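Local atomic coordinates of sulfatase (Bacteroides fragilis CAG:558, PDB entry 6USS), a protein that is probably an arylsulfatase of the gut microbiome, a calcium-dependent hydrolase expected to release sulfate from aryl sulfate esters. Residues A[106-111]-A[429-434]; A[111-116]-A[130-135]; A[344-349]-A[436-441]; A[350-355]-A[450-455]. The protein carries 1 engineered substitution. All blocks are in the same frame, centred on the assembly; numbering follows the deposited sequence.

Interaction 1: residues A[106-111]-A[429-434]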
loop_
_atom_site.group_PDB
_atom_site.type_symbol
_atom_site.label_atom_id
_atom_site.label_comp_id
_atom_site.label_asym_id
_atom_site.label_seq_id
_atom_site.Cartn_x
_atom_site.Cartn_y
_atom_site.Cartn_z
ATOM N N VAL A 106 -8.385 4.721 21.941
ATOM C CA VAL A 106 -9.060 3.569 21.354
ATOM C C VAL A 106 -9.070 2.488 22.426
ATOM O O VAL A 106 -8.294 1.531 22.357
ATOM C CB VAL A 106 -8.359 3.089 20.065
ATOM C CG1 VAL A 106 -9.291 2.264 19.240
ATOM C CG2 VAL A 106 -7.854 4.261 19.254
ATOM N N THR A 107 -9.931 2.650 23.438
ATOM C CA THR A 107 -9.837 1.905 24.693
ATOM C C THR A 107 -10.803 0.737 24.778
ATOM O O THR A 107 -10.711 -0.050 25.727
ATOM C CB THR A 107 -10.063 2.835 25.908
ATOM O OG1 THR A 107 -11.148 3.732 25.651
ATOM C CG2 THR A 107 -8.804 3.650 26.226
ATOM N N ASN A 108 -11.722 0.602 23.832
ATOM C CA ASN A 108 -12.537 -0.595 23.709
ATOM C C ASN A 108 -12.502 -1.032 22.250
ATOM O O ASN A 108 -11.901 -0.362 21.405
ATOM C CB ASN A 108 -13.956 -0.332 24.211
ATOM C CG ASN A 108 -14.690 -1.592 24.542
ATOM O OD1 ASN A 108 -14.215 -2.697 24.263
ATOM N ND2 ASN A 108 -15.881 -1.441 25.120
ATOM N N TRP A 109 -13.146 -2.154 21.926
ATOM C CA TRP A 109 -12.960 -2.712 20.588
ATOM C C TRP A 109 -13.777 -1.966 19.523
ATOM O O TRP A 109 -14.909 -1.540 19.755
ATOM C CB TRP A 109 -13.281 -4.211 20.573
ATOM C CG TRP A 109 -14.715 -4.581 20.755
ATOM C CD1 TRP A 109 -15.349 -4.844 21.936
ATOM C CD2 TRP A 109 -15.691 -4.766 19.717
ATOM N NE1 TRP A 109 -16.669 -5.172 21.700
ATOM C CE2 TRP A 109 -16.904 -5.130 20.346
ATOM C CE3 TRP A 109 -15.656 -4.663 18.321
ATOM C CZ2 TRP A 109 -18.078 -5.379 19.623
ATOM C CZ3 TRP A 109 -16.816 -4.922 17.605
ATOM C CH2 TRP A 109 -18.013 -5.272 18.259
ATOM N N THR A 110 -13.184 -1.806 18.345
ATOM C CA THR A 110 -13.766 -1.004 17.278
ATOM C C THR A 110 -14.247 -1.873 16.122
ATOM O O THR A 110 -13.697 -2.950 15.860
ATOM C CB THR A 110 -12.758 0.012 16.740
ATOM O OG1 THR A 110 -11.736 -0.677 16.015
ATOM C CG2 THR A 110 -12.123 0.781 17.869
ATOM N N TYR A 111 -15.315 -1.382 15.442
ATOM C CA TYR A 111 -15.662 -1.740 14.069
ATOM C C TYR A 111 -16.636 -0.723 13.455
ATOM O O TYR A 111 -16.287 -0.080 12.457
ATOM C CB TYR A 111 -16.222 -3.166 13.963
ATOM C CG TYR A 111 -16.421 -3.584 12.517
ATOM C CD1 TYR A 111 -15.432 -4.297 11.828
ATOM C CD2 TYR A 111 -17.586 -3.246 11.830
ATOM C CE1 TYR A 111 -15.614 -4.668 10.504
ATOM C CE2 TYR A 111 -17.771 -3.608 10.504
ATOM C CZ TYR A 111 -16.785 -4.307 9.848
ATOM O OH TYR A 111 -16.976 -4.651 8.540
ATOM N N ASN A 429 -14.761 2.291 29.817
ATOM C CA ASN A 429 -15.671 1.737 28.828
ATOM C C ASN A 429 -16.523 0.644 29.462
ATOM O O ASN A 429 -16.361 0.298 30.634
ATOM C CB ASN A 429 -14.896 1.182 27.635
ATOM C CG ASN A 429 -14.219 2.257 26.848
ATOM O OD1 ASN A 429 -13.133 2.721 27.217
ATOM N ND2 ASN A 429 -14.863 2.690 25.763
ATOM N N HIS A 430 -17.432 0.076 28.672
ATOM C CA HIS A 430 -18.286 -1.012 29.150
ATOM C C HIS A 430 -18.177 -2.180 28.170
ATOM O O HIS A 430 -18.801 -2.165 27.101
ATOM C CB HIS A 430 -19.732 -0.549 29.316
ATOM C CG HIS A 430 -20.522 -1.358 30.302
ATOM N ND1 HIS A 430 -21.876 -1.177 30.503
ATOM C CD2 HIS A 430 -20.149 -2.349 31.146
ATOM C CE1 HIS A 430 -22.302 -2.022 31.423
ATOM N NE2 HIS A 430 -21.276 -2.742 31.833
ATOM N N TRP A 431 -17.378 -3.186 28.542
ATOM C CA TRP A 431 -17.270 -4.408 27.764
ATOM C C TRP A 431 -18.540 -5.244 27.912
ATOM O O TRP A 431 -19.422 -4.960 28.726
ATOM C CB TRP A 431 -16.051 -5.213 28.194
ATOM C CG TRP A 431 -15.657 -6.240 27.209
ATOM C CD1 TRP A 431 -15.476 -6.060 25.868
ATOM C CD2 TRP A 431 -15.378 -7.625 27.472
ATOM N NE1 TRP A 431 -15.108 -7.250 25.275
ATOM C CE2 TRP A 431 -15.037 -8.224 26.234
ATOM C CE3 TRP A 431 -15.388 -8.416 28.631
ATOM C CZ2 TRP A 431 -14.714 -9.571 26.121
ATOM C CZ3 TRP A 431 -15.069 -9.753 28.520
ATOM C CH2 TRP A 431 -14.729 -10.321 27.274
ATOM N N GLY A 432 -18.626 -6.300 27.110
ATOM C CA GLY A 432 -19.895 -6.989 26.969
ATOM C C GLY A 432 -20.250 -7.917 28.106
ATOM O O GLY A 432 -21.417 -8.304 28.218
ATOM N N ASN A 433 -19.277 -8.287 28.946
ATOM C CA ASN A 433 -19.470 -9.268 30.008
ATOM C C ASN A 433 -19.056 -8.700 31.363
ATOM O O ASN A 433 -18.260 -7.764 31.455
ATOM C CB ASN A 433 -18.660 -10.545 29.732
ATOM C CG ASN A 433 -19.065 -11.232 28.443
ATOM O OD1 ASN A 433 -18.288 -11.997 27.863
ATOM N ND2 ASN A 433 -20.284 -10.965 27.987
ATOM N N ASP A 434 -19.589 -9.290 32.423
ATOM C CA ASP A 434 -19.114 -9.041 33.776
ATOM C C ASP A 434 -18.185 -10.163 34.247
ATOM O O ASP A 434 -18.248 -11.304 33.773
ATOM C CB ASP A 434 -20.287 -8.908 34.749
ATOM C CG ASP A 434 -21.248 -7.832 34.355
ATOM O OD1 ASP A 434 -20.831 -6.658 34.174
ATOM O OD2 ASP A 434 -22.439 -8.173 34.232
#

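Interaction 2: residues A[111-116]-A[130-135]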
loop_
_atom_site.group_PDB
_atom_site.type_symbol
_atom_site.label_atom_id
_atom_site.label_comp_id
_atom_site.label_asym_id
_atom_site.label_seq_id
_atom_site.Cartn_x
_atom_site.Cartn_y
_atom_site.Cartn_z
ATOM N N TYR A 111 -15.315 -1.382 15.442
ATOM C CA TYR A 111 -15.662 -1.740 14.069
ATOM C C TYR A 111 -16.636 -0.723 13.455
ATOM O O TYR A 111 -16.287 -0.080 12.457
ATOM C CB TYR A 111 -16.222 -3.166 13.963
ATOM C CG TYR A 111 -16.421 -3.584 12.517
ATOM C CD1 TYR A 111 -15.432 -4.297 11.828
ATOM C CD2 TYR A 111 -17.586 -3.246 11.830
ATOM C CE1 TYR A 111 -15.614 -4.668 10.504
ATOM C CE2 TYR A 111 -17.771 -3.608 10.504
ATOM C CZ TYR A 111 -16.785 -4.307 9.848
ATOM O OH TYR A 111 -16.976 -4.651 8.540
ATOM N N PRO A 112 -17.846 -0.535 13.990
ATOM C CA PRO A 112 -18.816 0.339 13.304
ATOM C C PRO A 112 -18.363 1.792 13.286
ATOM O O PRO A 112 -17.992 2.349 14.319
ATOM C CB PRO A 112 -20.094 0.168 14.134
ATOM C CG PRO A 112 -19.599 -0.173 15.497
ATOM C CD PRO A 112 -18.415 -1.083 15.235
ATOM N N LYS A 113 -18.436 2.423 12.107
ATOM C CA LYS A 113 -17.976 3.803 11.976
ATOM C C LYS A 113 -18.843 4.751 12.800
ATOM O O LYS A 113 -20.075 4.757 12.678
ATOM C CB LYS A 113 -17.971 4.232 10.517
ATOM C CG LYS A 113 -17.553 5.688 10.295
ATOM C CD LYS A 113 -17.378 5.982 8.777
ATOM C CE LYS A 113 -16.893 7.397 8.532
ATOM N NZ LYS A 113 -16.347 7.546 7.168
ATOM N N GLY A 114 -18.190 5.536 13.654
ATOM C CA GLY A 114 -18.853 6.525 14.473
ATOM C C GLY A 114 -19.715 6.003 15.608
ATOM O O GLY A 114 -20.418 6.802 16.231
ATOM N N GLN A 115 -19.686 4.710 15.922
ATOM C CA GLN A 115 -20.559 4.179 16.965
ATOM C C GLN A 115 -19.754 3.455 18.031
ATOM O O GLN A 115 -18.780 2.761 17.726
ATOM C CB GLN A 115 -21.608 3.212 16.407
ATOM C CG GLN A 115 -22.540 3.802 15.371
ATOM C CD GLN A 115 -23.276 2.703 14.603
ATOM O OE1 GLN A 115 -24.188 2.066 15.141
ATOM N NE2 GLN A 115 -22.856 2.454 13.345
ATOM N N GLN A 116 -20.191 3.613 19.281
ATOM C CA GLN A 116 -19.617 2.903 20.416
ATOM C C GLN A 116 -20.151 1.474 20.471
ATOM O O GLN A 116 -21.366 1.264 20.464
ATOM C CB GLN A 116 -19.953 3.647 21.713
ATOM C CG GLN A 116 -19.368 5.052 21.787
ATOM C CD GLN A 116 -19.858 5.858 22.981
ATOM O OE1 GLN A 116 -20.863 5.518 23.610
ATOM N NE2 GLN A 116 -19.138 6.928 23.311
ATOM N N ASN A 130 -12.297 7.003 21.063
ATOM C CA ASN A 130 -11.992 7.064 19.629
ATOM C C ASN A 130 -12.471 5.798 18.912
ATOM O O ASN A 130 -11.683 4.975 18.440
ATOM C CB ASN A 130 -10.502 7.292 19.415
ATOM C CG ASN A 130 -10.122 8.752 19.527
ATOM O OD1 ASN A 130 -10.910 9.626 19.187
ATOM N ND2 ASN A 130 -8.911 9.027 20.001
ATOM N N VAL A 131 -13.797 5.693 18.782
ATOM C CA VAL A 131 -14.479 4.523 18.230
ATOM C C VAL A 131 -13.962 4.186 16.841
ATOM O O VAL A 131 -14.167 3.071 16.354
ATOM C CB VAL A 131 -16.003 4.742 18.164
ATOM C CG1 VAL A 131 -16.592 4.848 19.557
ATOM C CG2 VAL A 131 -16.319 5.990 17.332
ATOM N N ASN A 132 -13.315 5.147 16.177
ATOM C CA ASN A 132 -12.889 4.929 14.806
ATOM C C ASN A 132 -11.447 4.472 14.691
ATOM O O ASN A 132 -11.010 4.154 13.575
ATOM C CB ASN A 132 -13.082 6.199 13.976
ATOM C CG ASN A 132 -14.524 6.402 13.536
ATOM O OD1 ASN A 132 -15.380 5.515 13.689
ATOM N ND2 ASN A 132 -14.806 7.587 13.004
ATOM N N GLY A 133 -10.693 4.438 15.799
ATOM C CA GLY A 133 -9.403 3.769 15.786
ATOM C C GLY A 133 -8.234 4.698 15.548
ATOM O O GLY A 133 -8.215 5.822 16.054
ATOM N N VAL A 134 -7.246 4.260 14.780
ATOM C CA VAL A 134 -6.116 5.119 14.461
ATOM C C VAL A 134 -5.984 5.212 12.946
ATOM O O VAL A 134 -6.455 4.351 12.200
ATOM C CB VAL A 134 -4.805 4.609 15.087
ATOM C CG1 VAL A 134 -4.989 4.389 16.592
ATOM C CG2 VAL A 134 -4.336 3.328 14.370
ATOM N N CYS A 135 -5.328 6.277 12.498
ATOM C CA CYS A 135 -4.946 6.443 11.104
ATOM C C CYS A 135 -3.749 7.388 11.076
ATOM O O CYS A 135 -3.316 7.907 12.114
ATOM C CB CYS A 135 -6.120 6.960 10.275
ATOM S SG CYS A 135 -6.701 8.602 10.806
HETATM O O HOH W 1 -16.047 1.305 16.139
#

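Interaction 3: residues A[344-349]-A[436-441]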
loop_
_atom_site.group_PDB
_atom_site.type_symbol
_atom_site.label_atom_id
_atom_site.label_comp_id
_atom_site.label_asym_id
_atom_site.label_seq_id
_atom_site.Cartn_x
_atom_site.Cartn_y
_atom_site.Cartn_z
ATOM N N LEU A 344 -3.495 -17.157 36.856
ATOM C CA LEU A 344 -3.865 -15.748 36.811
ATOM C C LEU A 344 -5.366 -15.585 37.035
ATOM O O LEU A 344 -6.155 -16.480 36.717
ATOM C CB LEU A 344 -3.461 -15.119 35.479
ATOM C CG LEU A 344 -2.003 -15.311 35.093
ATOM C CD1 LEU A 344 -1.706 -14.512 33.845
ATOM C CD2 LEU A 344 -1.107 -14.889 36.249
ATOM N N ASN A 345 -5.756 -14.427 37.581
ATOM C CA ASN A 345 -7.160 -14.140 37.866
ATOM C C ASN A 345 -7.903 -13.676 36.607
ATOM O O ASN A 345 -7.480 -12.728 35.935
ATOM C CB ASN A 345 -7.261 -13.079 38.964
ATOM C CG ASN A 345 -8.601 -13.114 39.702
ATOM O OD1 ASN A 345 -9.638 -13.433 39.126
ATOM N ND2 ASN A 345 -8.576 -12.752 40.987
ATOM N N SER A 346 -9.006 -14.348 36.297
ATOM C CA SER A 346 -9.958 -13.897 35.281
ATOM C C SER A 346 -9.257 -13.922 33.905
ATOM O O SER A 346 -8.427 -14.801 33.620
ATOM C CB SER A 346 -10.542 -12.552 35.710
ATOM O OG SER A 346 -11.436 -12.024 34.750
ATOM N N GLY A 347 -9.582 -12.979 33.018
ATOM C CA GLY A 347 -9.072 -13.042 31.667
ATOM C C GLY A 347 -9.484 -11.858 30.829
ATOM O O GLY A 347 -9.600 -10.742 31.347
ATOM N N LYS A 348 -9.741 -12.105 29.544
ATOM C CA LYS A 348 -10.018 -11.034 28.592
ATOM C C LYS A 348 -11.049 -10.061 29.147
ATOM O O LYS A 348 -12.077 -10.475 29.682
ATOM C CB LYS A 348 -10.504 -11.613 27.262
ATOM C CG LYS A 348 -10.868 -10.525 26.257
ATOM C CD LYS A 348 -11.134 -11.089 24.905
ATOM C CE LYS A 348 -11.286 -9.953 23.899
ATOM N NZ LYS A 348 -11.474 -10.471 22.536
ATOM N N GLY A 349 -10.748 -8.759 29.037
ATOM C CA GLY A 349 -11.601 -7.715 29.556
ATOM C C GLY A 349 -11.302 -7.291 30.981
ATOM O O GLY A 349 -11.795 -6.243 31.414
ATOM N N PRO A 436 -14.545 -10.875 37.336
ATOM C CA PRO A 436 -13.568 -10.253 38.246
ATOM C C PRO A 436 -12.616 -9.316 37.497
ATOM O O PRO A 436 -12.000 -9.685 36.488
ATOM C CB PRO A 436 -12.844 -11.460 38.860
ATOM C CG PRO A 436 -13.853 -12.600 38.760
ATOM C CD PRO A 436 -14.571 -12.348 37.448
ATOM N N GLY A 437 -12.517 -8.082 37.989
ATOM C CA GLY A 437 -11.666 -7.105 37.348
ATOM C C GLY A 437 -12.232 -6.484 36.092
ATOM O O GLY A 437 -11.600 -5.580 35.529
ATOM N N ILE A 438 -13.401 -6.925 35.637
ATOM C CA ILE A 438 -14.014 -6.385 34.429
ATOM C C ILE A 438 -14.944 -5.243 34.802
ATOM O O ILE A 438 -15.699 -5.332 35.776
ATOM C CB ILE A 438 -14.775 -7.477 33.660
ATOM C CG1 ILE A 438 -13.886 -8.696 33.433
ATOM C CG2 ILE A 438 -15.260 -6.940 32.348
ATOM C CD1 ILE A 438 -14.579 -9.824 32.684
ATOM N N GLY A 439 -14.912 -4.181 33.994
ATOM C CA GLY A 439 -15.673 -2.977 34.226
ATOM C C GLY A 439 -14.810 -1.756 33.960
ATOM O O GLY A 439 -13.619 -1.874 33.646
ATOM N N PRO A 440 -15.382 -0.558 34.096
ATOM C CA PRO A 440 -14.589 0.676 33.900
ATOM C C PRO A 440 -13.526 0.842 34.983
ATOM O O PRO A 440 -13.841 1.009 36.165
ATOM C CB PRO A 440 -15.639 1.793 33.976
ATOM C CG PRO A 440 -16.979 1.104 34.097
ATOM C CD PRO A 440 -16.760 -0.286 34.545
ATOM N N THR A 441 -12.257 0.821 34.572
ATOM C CA THR A 441 -11.142 0.875 35.507
ATOM C C THR A 441 -9.991 1.661 34.898
ATOM O O THR A 441 -9.888 1.807 33.675
ATOM C CB THR A 441 -10.621 -0.524 35.850
ATOM O OG1 THR A 441 -10.251 -1.200 34.636
ATOM C CG2 THR A 441 -11.659 -1.342 36.607
HETATM O O HOH W 2 -13.700 -4.291 31.376
#

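Interaction 4: residues A[350-355]-A[450-455]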
loop_
_atom_site.group_PDB
_atom_site.type_symbol
_atom_site.label_atom_id
_atom_site.label_comp_id
_atom_site.label_asym_id
_atom_site.label_seq_id
_atom_site.Cartn_x
_atom_site.Cartn_y
_atom_site.Cartn_z
ATOM N N SER A 350 -10.512 -8.074 31.719
ATOM C CA SER A 350 -10.187 -7.798 33.112
ATOM C C SER A 350 -8.905 -6.993 33.227
ATOM O O SER A 350 -7.963 -7.167 32.449
ATOM C CB SER A 350 -10.022 -9.085 33.916
ATOM O OG SER A 350 -9.954 -8.782 35.297
ATOM N N ALA A 351 -8.866 -6.126 34.229
ATOM C CA ALA A 351 -7.609 -5.489 34.579
ATOM C C ALA A 351 -6.721 -6.399 35.418
ATOM O O ALA A 351 -5.549 -6.064 35.636
ATOM C CB ALA A 351 -7.877 -4.171 35.308
ATOM N N TYR A 352 -7.251 -7.536 35.878
ATOM C CA TYR A 352 -6.449 -8.544 36.553
ATOM C C TYR A 352 -5.400 -9.117 35.596
ATOM O O TYR A 352 -5.471 -8.936 34.375
ATOM C CB TYR A 352 -7.352 -9.660 37.091
ATOM C CG TYR A 352 -8.176 -9.250 38.293
ATOM C CD1 TYR A 352 -7.866 -8.091 38.993
ATOM C CD2 TYR A 352 -9.276 -10.000 38.717
ATOM C CE1 TYR A 352 -8.613 -7.686 40.090
ATOM C CE2 TYR A 352 -10.029 -9.606 39.819
ATOM C CZ TYR A 352 -9.686 -8.442 40.502
ATOM O OH TYR A 352 -10.404 -8.018 41.597
ATOM N N GLU A 353 -4.416 -9.836 36.161
ATOM C CA GLU A 353 -3.319 -10.367 35.342
ATOM C C GLU A 353 -3.819 -11.302 34.247
ATOM O O GLU A 353 -3.184 -11.423 33.192
ATOM C CB GLU A 353 -2.305 -11.098 36.216
ATOM C CG GLU A 353 -1.635 -10.210 37.252
ATOM C CD GLU A 353 -0.578 -9.286 36.643
ATOM O OE1 GLU A 353 0.556 -9.759 36.366
ATOM O OE2 GLU A 353 -0.892 -8.092 36.443
ATOM N N GLY A 354 -4.943 -11.979 34.483
ATOM C CA GLY A 354 -5.485 -12.869 33.476
ATOM C C GLY A 354 -5.889 -12.143 32.210
ATOM O O GLY A 354 -5.920 -12.746 31.133
ATOM N N GLY A 355 -6.199 -10.845 32.314
ATOM C CA GLY A 355 -6.562 -10.053 31.156
ATOM C C GLY A 355 -5.399 -9.408 30.424
ATOM O O GLY A 355 -5.550 -9.014 29.264
ATOM N N LYS A 450 0.426 -3.156 42.328
ATOM C CA LYS A 450 -0.543 -2.913 41.275
ATOM C C LYS A 450 -1.784 -2.322 41.918
ATOM O O LYS A 450 -2.316 -2.894 42.880
ATOM C CB LYS A 450 -0.875 -4.212 40.537
ATOM C CG LYS A 450 -1.869 -4.077 39.402
ATOM C CD LYS A 450 -2.077 -5.438 38.758
ATOM C CE LYS A 450 -2.955 -5.330 37.531
ATOM N NZ LYS A 450 -3.286 -6.666 36.938
ATOM N N LEU A 451 -2.228 -1.169 41.414
ATOM C CA LEU A 451 -3.418 -0.506 41.932
ATOM C C LEU A 451 -4.473 -0.447 40.834
ATOM O O LEU A 451 -4.222 0.097 39.753
ATOM C CB LEU A 451 -3.105 0.899 42.444
ATOM C CG LEU A 451 -4.391 1.703 42.717
ATOM C CD1 LEU A 451 -5.116 1.140 43.929
ATOM C CD2 LEU A 451 -4.120 3.200 42.889
ATOM N N ILE A 452 -5.649 -1.004 41.119
ATOM C CA ILE A 452 -6.803 -0.948 40.230
ATOM C C ILE A 452 -7.857 -0.064 40.879
ATOM O O ILE A 452 -8.209 -0.254 42.056
ATOM C CB ILE A 452 -7.369 -2.348 39.933
ATOM C CG1 ILE A 452 -6.288 -3.260 39.350
ATOM C CG2 ILE A 452 -8.554 -2.251 38.993
ATOM C CD1 ILE A 452 -6.672 -4.728 39.348
ATOM N N TYR A 453 -8.345 0.911 40.119
ATOM C CA TYR A 453 -9.392 1.815 40.563
ATOM C C TYR A 453 -10.631 1.596 39.714
ATOM O O TYR A 453 -10.536 1.520 38.484
ATOM C CB TYR A 453 -8.934 3.259 40.447
ATOM C CG TYR A 453 -10.045 4.276 40.592
ATOM C CD1 TYR A 453 -10.688 4.475 41.822
ATOM C CD2 TYR A 453 -10.432 5.067 39.505
ATOM C CE1 TYR A 453 -11.696 5.431 41.957
ATOM C CE2 TYR A 453 -11.439 6.033 39.636
ATOM C CZ TYR A 453 -12.066 6.211 40.864
ATOM O OH TYR A 453 -13.066 7.161 41.008
ATOM N N TYR A 454 -11.786 1.503 40.364
ATOM C CA TYR A 454 -13.035 1.178 39.688
ATOM C C TYR A 454 -13.886 2.440 39.601
ATOM O O TYR A 454 -14.351 2.956 40.626
ATOM C CB TYR A 454 -13.771 0.062 40.417
ATOM C CG TYR A 454 -13.070 -1.284 40.377
ATOM C CD1 TYR A 454 -11.969 -1.541 41.193
ATOM C CD2 TYR A 454 -13.508 -2.302 39.525
ATOM C CE1 TYR A 454 -11.328 -2.765 41.174
ATOM C CE2 TYR A 454 -12.874 -3.547 39.508
ATOM C CZ TYR A 454 -11.785 -3.773 40.341
ATOM O OH TYR A 454 -11.139 -4.995 40.340
ATOM N N TYR A 455 -14.090 2.923 38.368
ATOM C CA TYR A 455 -14.870 4.133 38.142
ATOM C C TYR A 455 -16.282 4.007 38.683
ATOM O O TYR A 455 -16.872 5.010 39.090
ATOM C CB TYR A 455 -14.940 4.447 36.650
ATOM C CG TYR A 455 -13.675 4.975 36.038
ATOM C CD1 TYR A 455 -13.268 6.269 36.271
ATOM C CD2 TYR A 455 -12.897 4.186 35.207
ATOM C CE1 TYR A 455 -12.126 6.775 35.704
ATOM C CE2 TYR A 455 -11.737 4.689 34.627
ATOM C CZ TYR A 455 -11.371 5.990 34.882
ATOM O OH TYR A 455 -10.239 6.528 34.338
#

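Interaction 1: residues A[106-111]-A[429-434]
Trp109 and Trp431 meet rim to rim: the CD1 atoms of the two indoles are 4.1 Å apart, each near the plane of the other ring. The planes stand at 89°, yet neither five-membered ring lies over a face of the other. Asn108 comes in obliquely to the Trp431 ring, its OD1 3.9 Å from Trp431 CD1. That oxygen also accepts a bond from Trp109 N, which sits above the amide plane. Trp109 touches Ser89 and Trp431 touches Ile87, the residues next to the engineered Cys88 in the sequence, and the Trp109 side chain is about 8 Å from the calcium ion. In fold terms, a loop of the sulfatase α/β domain here meets the long connection between strands 422-427 and 441-446 of the C-terminal antiparallel sheet. The side chains of Asn108 and Asn429 slide past each other in opposite directions, their amide planes 75° apart, with Asn429 ND2 3.5 Å from Asn108 CB. Thr107 OG1 donates to Asn429 OD1 over 2.7 Å, tilted 24° from the carbonyl plane. The ND2 groups of both asparagines and the backbone N of His430 converge on Asp118 OD2.

Interaction 2: residues A[111-116]-A[130-135]
Val131 faces the backbone of loop 111-116 and splits its branches between neighbouring residues. CB rests 3.4 Å from Gln115 O, CG2 lies 3.8 Å from Gly114 C, and CG1 meets the CG methylene of Gln116 at 3.6 Å. Gln116 and Val131 cross obliquely, and it is CB and CG of the glutamine that come near Val131 CG1. Asn132 sets off more to one side, but its amide turns back to the loop: OD1 accepts Gly114 N at 2.8 Å, almost straight at 170°, with the donor in the carbonyl plane on a lone pair. Gly114, with positive phi, is the third residue of a type II turn from Pro112 to Gln115, whose own Gln115 N to Pro112 O bond is weak; the asparagine adds a shorter bond to the same turn. Lys113 runs extended past this amide, CG 4.0 Å from Asn132 OD1, and its NZ bonds to Asn172 O; a long, weak ion pair links it to Glu248 of the second subunit. A water held by Tyr111 N lies within bonding distance of both Pro112 O and Val131 O. Beyond the type I turn of residues 130-133, the chain enters strand 133-135, which pairs in parallel with strand 143-145, while Val134 packs on helix 88-97 and Tyr111 stacks with Trp215 at the far end.

Interaction 3: residues A[344-349]-A[436-441]
Ile438 lays its side chain against the peptide of Gly349. From CB, 3.9 Å from Gly349 O, the chain divides. CG2, anti to the backbone N, is 3.7 Å from that same oxygen, whereas CG1 passes the carbonyl carbon, 3.8 Å from Gly349 C. At the tip CD1 reaches back along the loop to Lys348 O at 4.0 Å. The isoleucine thus follows the backbone of two successive residues and meets no apolar side chain of loop 344-349. Gly349 itself has a positive phi of 91°, a backbone conformation that glycine readily adopts. The arrangement joins the two parts of the sulfatase fold: loop 344-349 follows strand 315-321 of the central sheet, and segment 436-441 leads into strand 441-446 of the C-terminal antiparallel sheet. Lys348, its chain extended, forms a salt bridge through NZ with Asp43, a calcium ligand, its side chain about 4 Å from the ion at nearest approach. At the other end of the contact Ser346 OG, anti to its backbone N, donates to Pro436 O over 3.0 Å; it lies in the carbonyl plane on a lone pair. The same carbonyl probably takes a second bond from Ser350 OG. Asn345 crosses the proline at about a right angle, its OD1 3.8 Å from Pro436 CB. Beside Ile438, a water bridges the backbones, lying 2.7 Å from Gly349 O and accepting Gly439 N at 2.9 Å.

Interaction 4: residues A[350-355]-A[450-455]
Lys450 reaches from its strand to segment 350-355 with every side-chain torsion near 180°, and its ammonium group is held by several acceptors. NZ donates to Ala351 O at 2.7 Å, in the carbonyl plane, and to Glu353 OE2 at 2.8 Å as part of a salt bridge that uses the anti lone pair of the carboxylate. Glu471 OE1 adds a further salt bridge, while Glu471 OE2 takes the backbone N of Glu353. The second oxygen of Glu353, OE1, is satisfied by Tyr83 OH and Arg357 NH2. So a buried lysine is bonded to two carboxylates and a carbonyl, which would be expected to stabilise its positive charge. The partners belong to different parts of the sulfatase fold: Lys450 stands on an inner strand, 449-454, of the four-stranded C-terminal antiparallel sheet, and Glu353 lies in the region of the short, weakly bonded helix before strand 357-363 of the central sheet. Two residues along the strand from Lys450, Ile452 packs on the loop, its CD1 3.6 Å from Tyr352 CD1 at the ring edge and its CG2 4.2 Å from Ala351 CB. Tyr352 and Tyr454 cross at about a right angle; both hydroxyls hydrogen-bond to Glu461 OE1 and come within 3.4 Å of each other. Within the loop, Ser350 OG accepts Tyr352 N at 3.0 Å, making an ST turn, and Gly355 N bonds back to Tyr352 O at 2.9 Å.

Interactions 1, 3 and 4 all tie the sulfatase α/β domain to the C-terminal antiparallel sheet, whereas interaction 2 stays inside the α/β domain. Interaction 4 is the buried one and relies on ion pairs beside apolar side chains. The others are partly buried: interaction 1 combines aromatic rims with asparagine amides, interaction 3 sets an isoleucine on backbone beside a serine bond and a water, and interaction 2, with its exposed turn, bonds to backbone groups and water. Interactions 3 and 4 touch through Pro440 O and Tyr455 N, and segments 344-349 and 350-355 are consecutive. Interaction 1 touches interaction 3 where Trp431 CZ3 packs 3.3 Å from Lys348 O, and shares Tyr111 with interaction 2.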